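Local coordinates for enoyl-CoA hydratase/isomerase (Mycobacterium avium, PDB 3P5M), which probably catalyses hydration or double-bond isomerisation of enoyl-CoA thioesters, at residues Gly14-Ile19 with Ser193-Pro198; Gly67-Gly72 with Val132-Asp137; Gly72-Ala77 with Glu226-Leu231; Arg83-Ile88 with Ala215-Val220; Pro92-Ala97 with Leu200-Thr205. One frame throughout, in Å; residues are numbered along the deposited sequence.

Interaction 1 (Gly14-Ile19 with Ser193-Pro198); sequences GAVLRI and SVSGGP
This is a small van der Waals contact at the start of strand 16-21, where helix 183-195 meets the six-stranded sheet of the crotonase fold: Ala15 and Val16 lie against Ser195 in the last part of that helix. Ser195 is the centre, and Ala15 and Val16 share it about equally, the closest approach being made by a Val16 methyl. Val16 CG1 lies anti to the backbone N (chi1 175°), which places CG2 anti to the carbonyl carbon and sends that branch to the serine. There Val16 CG2 lies 3.6 Å from Ser195 CB, and the same methyl is 3.7 Å from Ser195 OG. One residue earlier, Ala15 points its methyl at Ser195, and Ala15 CB sits 4.0 Å from Ser195 O. The serine side chain also packs on Ala53 of the neighbouring strand 53-58, while Ala15 rests on Arg52. Ser195 OG is hydrogen-bonded chiefly to Leu191 O, with Arg192 O as a second acceptor in the same helix. With its hydroxyl turned back in this way, the serine can offer the valine its methylene and the flank of an already paired oxygen, so the join depends on van der Waals packing alone, without a hydrogen bond from one segment to the other.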
# COMPACT_ATOMS: atom_id res chain seq x y z
N GLY B 14 -15.98 35.68 4.24
CA GLY B 14 -17.28 35.04 4.44
C GLY B 14 -17.34 34.51 5.86
O GLY B 14 -17.05 35.22 6.81
N ALA B 15 -17.68 33.23 6.00
CA ALA B 15 -17.73 32.63 7.32
C ALA B 15 -16.39 32.05 7.79
O ALA B 15 -16.32 31.40 8.84
CB ALA B 15 -18.82 31.59 7.36
N VAL B 16 -15.33 32.31 7.04
CA VAL B 16 -14.00 31.80 7.39
C VAL B 16 -13.10 32.90 7.92
O VAL B 16 -13.00 33.98 7.30
CB VAL B 16 -13.27 31.16 6.15
CG1 VAL B 16 -11.84 30.74 6.50
CG2 VAL B 16 -14.08 29.99 5.56
N LEU B 17 -12.43 32.64 9.05
CA LEU B 17 -11.38 33.52 9.54
C LEU B 17 -10.06 32.98 8.99
O LEU B 17 -9.67 31.87 9.35
CB LEU B 17 -11.30 33.57 11.09
CG LEU B 17 -10.25 34.51 11.70
CD1 LEU B 17 -10.56 35.99 11.36
CD2 LEU B 17 -10.15 34.35 13.24
N ARG B 18 -9.39 33.77 8.16
CA ARG B 18 -8.06 33.37 7.65
C ARG B 18 -6.93 33.97 8.47
O ARG B 18 -6.75 35.19 8.52
CB ARG B 18 -7.88 33.71 6.16
CG ARG B 18 -8.99 33.22 5.27
CD ARG B 18 -8.84 33.76 3.84
NE ARG B 18 -9.58 32.91 2.91
CZ ARG B 18 -9.05 31.94 2.17
NH1 ARG B 18 -7.75 31.69 2.19
NH2 ARG B 18 -9.83 31.23 1.37
N ILE B 19 -6.15 33.10 9.08
CA ILE B 19 -5.00 33.52 9.84
C ILE B 19 -3.80 33.01 9.04
O ILE B 19 -3.65 31.80 8.83
CB ILE B 19 -4.99 32.89 11.25
CG1 ILE B 19 -6.31 33.21 12.00
CG2 ILE B 19 -3.72 33.31 11.99
CD1 ILE B 19 -6.27 33.04 13.52
N SER B 193 -16.95 23.65 2.48
CA SER B 193 -17.88 22.69 3.04
C SER B 193 -18.00 22.71 4.59
O SER B 193 -19.10 22.71 5.16
CB SER B 193 -17.56 21.30 2.55
OG SER B 193 -18.20 20.41 3.43
N VAL B 194 -16.85 22.73 5.25
CA VAL B 194 -16.75 22.86 6.71
C VAL B 194 -17.38 24.19 7.25
O VAL B 194 -18.22 24.14 8.14
CB VAL B 194 -15.26 22.68 7.12
CG1 VAL B 194 -15.02 23.01 8.58
CG2 VAL B 194 -14.87 21.25 6.86
N SER B 195 -16.99 25.33 6.68
CA SER B 195 -17.57 26.64 7.03
C SER B 195 -19.08 26.75 6.72
O SER B 195 -19.73 27.65 7.22
CB SER B 195 -16.81 27.79 6.34
OG SER B 195 -17.03 27.80 4.94
N GLY B 196 -19.61 25.83 5.91
CA GLY B 196 -21.05 25.77 5.65
C GLY B 196 -21.75 24.66 6.44
O GLY B 196 -22.99 24.46 6.33
N GLY B 197 -20.96 23.95 7.24
CA GLY B 197 -21.45 22.87 8.09
C GLY B 197 -22.12 23.24 9.41
O GLY B 197 -22.22 24.41 9.80
N PRO B 198 -22.64 22.23 10.11
CA PRO B 198 -23.31 22.40 11.39
C PRO B 198 -22.35 22.77 12.53
O PRO B 198 -21.98 21.93 13.33
CB PRO B 198 -23.95 21.04 11.61
CG PRO B 198 -23.01 20.10 10.91
CD PRO B 198 -22.70 20.83 9.65

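Interaction 2 (Gly67-Gly72 with Val132-Asp137); sequences GDLTGG and VGLMPD
Leu69 carries the touching for 67-72, and both of its methyls are used, one on Val132 and the other on Leu134. The walk toward it starts at Gly67 and Asp68, the end of a Gly-Gly-Asp stretch after strand 53-58 where crotonase relatives place a backbone N-H of the oxyanion hole; a similar role here is plausible. Leu69 sits in the left-handed region (phi 69°), and chi1 of -66° keeps its CG beside the backbone N, facing the 132-137 loop. Leu69 CD1 meets Val132 CG2 tip to tip at 4.0 Å. Its other methyl slides alongside the second partner in the opposite sense, Leu69 CD2 lying 4.0 Å from Leu134 CD1. Leu134 is buried among Phe129, Leu231 and Phe237, and Val132 leans on Phe244, so the loop residues that Leu69 touches are themselves backed by helices 217-231 and 235-245. Beyond Leu69 the chain turns away through Thr70, Gly71 and Gly72 toward helix 74-90. Leu69 itself is exposed and touches a crystal neighbour, which may influence its pose. Two methyl contacts and no hydrogen bond join the loops, so nothing directional ties one to the other.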
# COMPACT_ATOMS: atom_id res chain seq x y z
N GLY B 67 10.18 27.31 16.06
CA GLY B 67 10.84 28.26 16.94
C GLY B 67 12.05 28.93 16.31
O GLY B 67 12.94 28.27 15.76
N ASP B 68 12.04 30.25 16.38
CA ASP B 68 13.10 31.14 15.88
C ASP B 68 14.55 30.82 16.33
O ASP B 68 15.49 30.96 15.55
CB ASP B 68 12.74 32.56 16.34
CG ASP B 68 13.12 33.61 15.33
OD1 ASP B 68 14.01 33.33 14.50
OD2 ASP B 68 12.51 34.70 15.36
N LEU B 69 14.71 30.41 17.59
CA LEU B 69 16.03 30.29 18.25
C LEU B 69 16.74 31.65 18.52
O LEU B 69 17.93 31.71 18.86
CB LEU B 69 16.93 29.24 17.55
CG LEU B 69 16.55 27.75 17.58
CD1 LEU B 69 17.82 26.90 17.63
CD2 LEU B 69 15.60 27.33 18.73
N THR B 70 15.97 32.73 18.40
CA THR B 70 16.37 34.08 18.81
C THR B 70 15.59 34.48 20.08
O THR B 70 14.73 33.75 20.53
CB THR B 70 16.06 35.13 17.69
OG1 THR B 70 14.64 35.33 17.62
CG2 THR B 70 16.61 34.69 16.32
N GLY B 71 15.89 35.62 20.66
CA GLY B 71 15.05 36.13 21.75
C GLY B 71 15.44 35.73 23.16
O GLY B 71 15.22 36.52 24.09
N GLY B 72 16.00 34.52 23.32
CA GLY B 72 16.43 34.03 24.65
C GLY B 72 15.31 33.89 25.67
O GLY B 72 15.54 33.73 26.87
N VAL B 132 19.66 20.29 16.82
CA VAL B 132 20.36 21.30 17.61
C VAL B 132 20.39 20.94 19.09
O VAL B 132 20.79 21.76 19.90
CB VAL B 132 19.83 22.78 17.41
CG1 VAL B 132 19.96 23.20 15.94
CG2 VAL B 132 18.39 22.93 17.85
N GLY B 133 19.94 19.72 19.42
CA GLY B 133 20.01 19.22 20.79
C GLY B 133 18.83 19.59 21.67
O GLY B 133 18.93 19.54 22.91
N LEU B 134 17.72 19.97 21.04
CA LEU B 134 16.49 20.32 21.75
C LEU B 134 15.43 19.24 21.51
O LEU B 134 15.62 18.36 20.68
CB LEU B 134 15.97 21.68 21.28
CG LEU B 134 16.89 22.88 21.52
CD1 LEU B 134 16.18 24.19 21.15
CD2 LEU B 134 17.36 22.93 23.00
N MET B 135 14.33 19.32 22.24
CA MET B 135 13.30 18.28 22.26
C MET B 135 12.01 18.85 21.67
O MET B 135 11.93 20.08 21.46
CB MET B 135 13.05 17.83 23.70
CG MET B 135 12.21 18.84 24.48
SD MET B 135 11.89 18.34 26.17
CE MET B 135 10.81 16.96 25.92
N PRO B 136 11.00 17.98 21.38
CA PRO B 136 9.75 18.47 20.77
C PRO B 136 9.06 19.43 21.73
O PRO B 136 9.27 19.34 22.94
CB PRO B 136 8.95 17.19 20.57
CG PRO B 136 10.02 16.13 20.33
CD PRO B 136 11.11 16.51 21.31
N ASP B 137 8.27 20.36 21.18
CA ASP B 137 7.49 21.32 22.00
C ASP B 137 6.05 21.51 21.47
O ASP B 137 5.62 20.82 20.52
CB ASP B 137 8.18 22.68 22.04
CG ASP B 137 8.30 23.32 20.68
OD1 ASP B 137 7.62 22.87 19.71
OD2 ASP B 137 9.07 24.27 20.56

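Interaction 3 (Gly72-Ala77 with Glu226-Leu231); sequences GDTAGA and EGQLAL
Where Thr74 meets Leu229, the shortest polar bonds run along the two helices and not between them: Ala77 N to Asp73 O is 2.8 Å, and Leu231 N to Gly227 O is equally short. This is a helix-helix contact in the crotonase fold, between the first turn of helix 74-90 and the last turns of helix 217-231. Asp73 stands at the N-cap position, and its OD2 is hydrogen-bonded to Thr32 OG1. The packing centres on one methyl of Leu229. With CG anti to the carbonyl carbon (chi1 -82°), the leucine side chain swings across to the other helix and lays CD2 over its opening turn. Thr74 CG2 is 3.8 Å from Leu229 CD2, the two side chains sliding past each other in opposite directions. The same leucine methyl also reaches the next residue, with Ala75 CB 4.0 Å from Leu229 CD2. Thr74 presents its methyl here because CG2 stands anti to the backbone N. Gln228 sets off toward the threonine too, but its chain then bends away, and only its stem borders the contact. The amide serves the 132-137 loop instead, where Gln228 NE2 is hydrogen-bonded to Met135 O. On another side of helix 217-231, Glu226 and Ala230 pack on Trp204 of a neighbouring subunit, so the helix lies between this contact and the subunit interface. The threonine methyl also approaches the helix backbone, Thr74 CG2 lying 4.1 Å from Leu229 N.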
# COMPACT_ATOMS: atom_id res chain seq x y z
N GLY B 72 16.00 34.52 23.32
CA GLY B 72 16.43 34.03 24.65
C GLY B 72 15.31 33.89 25.67
O GLY B 72 15.54 33.73 26.87
N ASP B 73 14.08 33.93 25.17
CA ASP B 73 12.89 33.89 26.00
C ASP B 73 12.37 32.43 26.08
O ASP B 73 11.28 32.14 25.57
CB ASP B 73 11.85 34.83 25.34
CG ASP B 73 10.54 34.90 26.12
OD1 ASP B 73 10.61 34.86 27.38
OD2 ASP B 73 9.47 34.99 25.49
N THR B 74 13.13 31.51 26.69
CA THR B 74 12.83 30.07 26.51
C THR B 74 11.52 29.65 27.15
O THR B 74 10.70 28.99 26.49
CB THR B 74 13.98 29.13 26.99
OG1 THR B 74 15.12 29.33 26.16
CG2 THR B 74 13.58 27.66 26.90
N ALA B 75 11.32 30.03 28.41
CA ALA B 75 10.11 29.66 29.15
C ALA B 75 8.93 30.40 28.57
O ALA B 75 7.85 29.84 28.43
CB ALA B 75 10.25 29.98 30.62
N GLY B 76 9.17 31.67 28.21
CA GLY B 76 8.17 32.52 27.55
C GLY B 76 7.64 31.95 26.23
O GLY B 76 6.45 31.92 26.01
N ALA B 77 8.55 31.54 25.36
CA ALA B 77 8.20 30.99 24.05
C ALA B 77 7.45 29.67 24.22
O ALA B 77 6.46 29.42 23.56
CB ALA B 77 9.47 30.76 23.22
N GLU B 226 9.70 22.19 30.87
CA GLU B 226 10.84 21.97 31.80
C GLU B 226 12.09 21.42 31.10
O GLU B 226 13.22 21.83 31.39
CB GLU B 226 10.46 21.02 32.95
CG GLU B 226 11.56 20.89 33.96
CD GLU B 226 11.23 19.98 35.10
OE1 GLU B 226 10.04 19.74 35.37
OE2 GLU B 226 12.18 19.51 35.75
N GLY B 227 11.87 20.43 30.21
CA GLY B 227 12.93 19.84 29.44
C GLY B 227 13.66 20.84 28.54
O GLY B 227 14.89 20.87 28.52
N GLN B 228 12.90 21.68 27.83
CA GLN B 228 13.55 22.67 26.96
C GLN B 228 14.39 23.65 27.77
O GLN B 228 15.49 23.99 27.37
CB GLN B 228 12.53 23.43 26.09
CG GLN B 228 13.12 23.88 24.76
CD GLN B 228 13.22 22.68 23.79
OE1 GLN B 228 14.01 21.75 24.00
NE2 GLN B 228 12.35 22.66 22.78
N LEU B 229 13.88 24.09 28.93
CA LEU B 229 14.64 24.90 29.88
C LEU B 229 15.96 24.27 30.29
O LEU B 229 16.98 24.95 30.37
CB LEU B 229 13.81 25.20 31.14
CG LEU B 229 12.83 26.37 30.98
CD1 LEU B 229 11.90 26.45 32.22
CD2 LEU B 229 13.58 27.70 30.72
N ALA B 230 15.95 22.98 30.58
CA ALA B 230 17.18 22.29 30.94
C ALA B 230 18.09 22.12 29.72
O ALA B 230 19.31 22.22 29.82
CB ALA B 230 16.87 20.96 31.56
N LEU B 231 17.48 21.86 28.55
CA LEU B 231 18.27 21.54 27.34
C LEU B 231 19.05 22.72 26.78
O LEU B 231 20.16 22.54 26.32
CB LEU B 231 17.42 20.86 26.26
CG LEU B 231 16.99 19.42 26.56
CD1 LEU B 231 16.14 18.89 25.37
CD2 LEU B 231 18.17 18.52 26.83

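Interaction 4 (Arg83-Ile88 with Ala215-Val220); sequences RVVRAI and AELEPV
Leu217 CD2 is shared between Val85 and one face of the Arg86 guanidinium, joining helix 74-90 to the start of helix 217-231 in the crotonase fold. The inner part is buried and apolar. Val85 CG1 lies 4.2 Å from Leu217 CD2, and Val85 also packs on Phe106 and Ala113 of helix 106-113, so the leucine borders the hydrophobic core. The same leucine methyl sits under the guanidinium, offset toward its rim, with Leu217 CD2 4.0 Å from Arg86 CZ. The arginine gets there by a folded route: CG stands anti to the backbone N (chi1 177°), then the chain bends at both chi2 and chi3, which brings the flat group alongside the leucine. Arg86 NH2 comes within 3.8 Å of Leu217 CB.

The outer part, with Arg86 partly exposed and Glu218 exposed, is bridged loosely by one water; both residues also touch a crystal neighbour. The water lies at the guanidinium edge, in its plane, and takes a weak bond from Arg86 NH2. It also accepts the N-H of Glu218, in the first turn of helix 217-231, and donates to Ala215 O, linking the arginine to the start of that helix without a direct bond. The carboxylate of Glu218 stays apart, Glu218 OE2 being 5.5 Å from Arg86 NH2, so any attraction between the two charges is probably modest. Nearby, Glu216 packs on Ala211 of a neighbouring subunit. The water lies 2.8 Å from Glu218 N, 3.3 Å from Ala215 O and, in the weak bond, 2.8 Å from Arg86 NH2.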
# COMPACT_ATOMS: atom_id res chain seq x y z
N ARG B 83 0.14 27.57 24.64
CA ARG B 83 -1.20 28.16 24.66
C ARG B 83 -1.82 28.24 23.27
O ARG B 83 -3.03 28.17 23.16
CB ARG B 83 -1.19 29.53 25.37
CG ARG B 83 -1.27 29.41 26.94
CD ARG B 83 -0.35 30.41 27.67
NE ARG B 83 -0.10 31.57 26.81
CZ ARG B 83 0.77 32.54 27.07
NH1 ARG B 83 1.47 32.51 28.20
NH2 ARG B 83 0.93 33.54 26.19
N VAL B 84 -1.00 28.38 22.22
CA VAL B 84 -1.53 28.38 20.84
C VAL B 84 -2.21 27.04 20.58
O VAL B 84 -3.35 26.97 20.13
CB VAL B 84 -0.43 28.66 19.78
CG1 VAL B 84 -0.93 28.36 18.37
CG2 VAL B 84 0.05 30.13 19.88
N VAL B 85 -1.50 25.96 20.92
CA VAL B 85 -2.01 24.61 20.68
C VAL B 85 -3.30 24.36 21.49
O VAL B 85 -4.26 23.81 20.97
CB VAL B 85 -0.93 23.54 20.96
CG1 VAL B 85 -1.58 22.13 21.00
CG2 VAL B 85 0.22 23.66 19.93
N ARG B 86 -3.29 24.75 22.75
CA ARG B 86 -4.47 24.59 23.58
C ARG B 86 -5.67 25.38 23.04
O ARG B 86 -6.75 24.84 22.98
CB ARG B 86 -4.20 24.89 25.05
CG ARG B 86 -5.49 24.80 25.93
CD ARG B 86 -6.21 23.40 25.94
NE ARG B 86 -5.53 22.42 26.79
CZ ARG B 86 -5.99 21.20 27.09
NH1 ARG B 86 -7.18 20.78 26.64
NH2 ARG B 86 -5.26 20.38 27.85
N ALA B 87 -5.45 26.63 22.65
CA ALA B 87 -6.51 27.46 22.04
C ALA B 87 -7.14 26.87 20.76
O ALA B 87 -8.38 26.93 20.57
CB ALA B 87 -5.96 28.86 21.76
N ILE B 88 -6.32 26.31 19.88
CA ILE B 88 -6.87 25.65 18.70
C ILE B 88 -7.70 24.41 19.10
O ILE B 88 -8.81 24.23 18.63
CB ILE B 88 -5.74 25.22 17.69
CG1 ILE B 88 -5.07 26.45 17.06
CG2 ILE B 88 -6.31 24.37 16.62
CD1 ILE B 88 -3.57 26.17 16.59
N ALA B 215 -6.18 14.06 27.27
CA ALA B 215 -6.08 14.06 28.72
C ALA B 215 -4.65 14.39 29.18
O ALA B 215 -4.47 15.04 30.20
CB ALA B 215 -6.56 12.73 29.32
N GLU B 216 -3.63 13.99 28.41
CA GLU B 216 -2.25 14.26 28.83
C GLU B 216 -1.65 15.52 28.20
O GLU B 216 -0.47 15.78 28.42
CB GLU B 216 -1.34 13.03 28.56
CG GLU B 216 -1.93 11.69 29.07
CD GLU B 216 -2.24 11.75 30.55
OE1 GLU B 216 -1.50 12.45 31.26
OE2 GLU B 216 -3.22 11.15 30.99
N LEU B 217 -2.42 16.28 27.40
CA LEU B 217 -1.83 17.45 26.75
C LEU B 217 -1.14 18.38 27.75
O LEU B 217 0.03 18.70 27.59
CB LEU B 217 -2.83 18.26 25.89
CG LEU B 217 -2.28 19.43 25.06
CD1 LEU B 217 -1.13 19.02 24.11
CD2 LEU B 217 -3.42 20.11 24.22
N GLU B 218 -1.85 18.81 28.79
CA GLU B 218 -1.25 19.73 29.76
C GLU B 218 -0.02 19.16 30.49
O GLU B 218 1.05 19.80 30.45
CB GLU B 218 -2.31 20.27 30.75
CG GLU B 218 -2.02 21.64 31.33
CD GLU B 218 -3.04 22.07 32.37
OE1 GLU B 218 -3.33 21.30 33.31
OE2 GLU B 218 -3.56 23.18 32.27
N PRO B 219 -0.14 17.98 31.16
CA PRO B 219 1.08 17.47 31.83
C PRO B 219 2.27 17.29 30.86
O PRO B 219 3.43 17.52 31.25
CB PRO B 219 0.66 16.08 32.38
CG PRO B 219 -0.77 15.91 32.13
CD PRO B 219 -1.32 17.14 31.42
N VAL B 220 1.99 16.87 29.63
CA VAL B 220 3.07 16.66 28.67
C VAL B 220 3.70 18.00 28.26
O VAL B 220 4.92 18.09 28.15
CB VAL B 220 2.63 15.86 27.41
CG1 VAL B 220 3.71 15.91 26.32
CG2 VAL B 220 2.34 14.42 27.78
O HOH W 1 -4.54 18.17 29.32

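Interaction 5 (Pro92-Ala97 with Leu200-Thr205); sequences PKPVIA and LAFGWT
Phe202 and Gly203 of helix 199-213 press on Pro94 and Pro92, which lie in the segment leading into strand 95-99 of the crotonase core sheet. Along the helix, Leu200 O accepts from Trp204 N, one turn on, and Ala201 faces Gly133 of a neighbouring subunit. Phe202 then carries the side-chain packing. A chi1 of -69° leaves the ring on the side of the backbone N and turns it to the proline; the two side chains cross at about a right angle. Phe202 CD2 is 3.8 Å from Pro94 CG, and nearer the backbone Phe202 CB is 4.0 Å from Pro94 CD. Val194 of helix 183-195 packs on Pro94 as well. At Gly203 the backbones come together: with no side chain in the way, Pro92 O reaches 3.4 Å from Gly203 CA. Trp204 points away from the prolines and packs on Gly227 of the neighbouring subunit, so the helix has the core on one side and the interface on another. Thr205 ends the segment by folding its hydroxyl back along the helix. Ala201 O accepts from Thr205 N at 2.9 Å and from Thr205 OG1 at 2.8 Å, the two donors coming from opposite faces of the carbonyl plane, with the hydroxyl 37° out of it.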
# COMPACT_ATOMS: atom_id res chain seq x y z
N PRO B 92 -14.38 26.10 20.05
CA PRO B 92 -15.52 25.24 19.64
C PRO B 92 -15.94 25.44 18.17
O PRO B 92 -17.14 25.40 17.82
CB PRO B 92 -16.64 25.59 20.66
CG PRO B 92 -16.32 26.96 21.11
CD PRO B 92 -14.78 27.06 21.10
N LYS B 93 -14.94 25.59 17.32
CA LYS B 93 -15.13 25.77 15.89
C LYS B 93 -14.01 25.09 15.14
O LYS B 93 -12.87 25.01 15.64
CB LYS B 93 -15.12 27.27 15.56
CG LYS B 93 -16.33 28.02 16.11
CD LYS B 93 -16.27 29.54 15.86
CE LYS B 93 -17.45 30.27 16.55
NZ LYS B 93 -17.61 31.69 16.10
N PRO B 94 -14.32 24.54 13.96
CA PRO B 94 -13.30 23.81 13.23
C PRO B 94 -12.14 24.70 12.76
O PRO B 94 -12.36 25.84 12.33
CB PRO B 94 -14.06 23.23 12.02
CG PRO B 94 -15.32 24.08 11.93
CD PRO B 94 -15.65 24.45 13.32
N VAL B 95 -10.91 24.19 12.90
CA VAL B 95 -9.69 24.91 12.54
C VAL B 95 -9.00 24.02 11.50
O VAL B 95 -8.73 22.84 11.78
CB VAL B 95 -8.74 25.09 13.77
CG1 VAL B 95 -7.49 25.88 13.41
CG2 VAL B 95 -9.47 25.83 14.92
N ILE B 96 -8.74 24.59 10.32
CA ILE B 96 -8.09 23.86 9.24
C ILE B 96 -6.71 24.42 8.95
O ILE B 96 -6.55 25.62 8.72
CB ILE B 96 -8.98 23.85 7.96
CG1 ILE B 96 -10.25 23.09 8.23
CG2 ILE B 96 -8.26 23.25 6.74
CD1 ILE B 96 -11.41 23.86 7.88
N ALA B 97 -5.71 23.54 8.98
CA ALA B 97 -4.38 23.89 8.52
C ALA B 97 -4.22 23.56 7.02
O ALA B 97 -4.39 22.42 6.62
CB ALA B 97 -3.31 23.18 9.38
N LEU B 200 -22.26 24.10 15.47
CA LEU B 200 -22.49 23.74 16.86
C LEU B 200 -22.22 22.26 17.07
O LEU B 200 -21.63 21.88 18.09
CB LEU B 200 -23.90 24.09 17.33
CG LEU B 200 -24.23 25.61 17.27
CD1 LEU B 200 -25.71 25.91 17.57
CD2 LEU B 200 -23.35 26.44 18.20
N ALA B 201 -22.65 21.45 16.10
CA ALA B 201 -22.34 20.02 16.09
C ALA B 201 -20.85 19.73 16.05
O ALA B 201 -20.39 18.83 16.75
CB ALA B 201 -23.09 19.26 14.96
N PHE B 202 -20.12 20.49 15.21
CA PHE B 202 -18.67 20.44 15.12
C PHE B 202 -18.02 20.77 16.46
O PHE B 202 -17.09 20.10 16.88
CB PHE B 202 -18.13 21.36 14.01
CG PHE B 202 -18.45 20.91 12.59
CD1 PHE B 202 -18.78 19.57 12.31
CD2 PHE B 202 -18.38 21.81 11.52
CE1 PHE B 202 -19.08 19.14 10.99
CE2 PHE B 202 -18.66 21.39 10.19
CZ PHE B 202 -19.00 20.04 9.92
N GLY B 203 -18.52 21.81 17.14
CA GLY B 203 -17.98 22.20 18.45
C GLY B 203 -18.19 21.13 19.52
O GLY B 203 -17.30 20.86 20.32
N TRP B 204 -19.37 20.53 19.56
CA TRP B 204 -19.61 19.40 20.45
C TRP B 204 -18.78 18.16 20.14
O TRP B 204 -18.21 17.54 21.06
CB TRP B 204 -21.10 19.03 20.48
CG TRP B 204 -21.85 19.84 21.45
CD1 TRP B 204 -22.68 20.89 21.17
CD2 TRP B 204 -21.84 19.72 22.88
NE1 TRP B 204 -23.22 21.40 22.33
CE2 TRP B 204 -22.71 20.72 23.39
CE3 TRP B 204 -21.19 18.86 23.78
CZ2 TRP B 204 -22.94 20.87 24.76
CZ3 TRP B 204 -21.43 19.03 25.13
CH2 TRP B 204 -22.30 20.00 25.60
N THR B 205 -18.71 17.78 18.86
CA THR B 205 -17.79 16.74 18.39
C THR B 205 -16.34 17.01 18.84
O THR B 205 -15.68 16.10 19.34
CB THR B 205 -17.81 16.65 16.86
OG1 THR B 205 -19.13 16.32 16.42
CG2 THR B 205 -16.81 15.61 16.35

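From the N terminus, interaction 1 closes the longest loop, bringing strand 16-21 to the end of helix 183-195. Interaction 2 is nested inside it, joining two loops on the opposite side of the chain's centre. Interaction 3 begins at Gly72, which it shares with interaction 2. Interaction 4 lies nested within interaction 3 and uses the same two helices, 74-90 and 217-231, at a second place. Interaction 5 is nested in turn inside interaction 4, and interactions 3, 4 and 5 each cross both 1 and 2. Interactions 1 and 5 touch through Val194, Pro94 and Phe202 beside the six-stranded sheet, while interactions 2 and 3 touch through the 132-137 loop and helix 217-231; Ile88 meets Val95 between interactions 4 and 5.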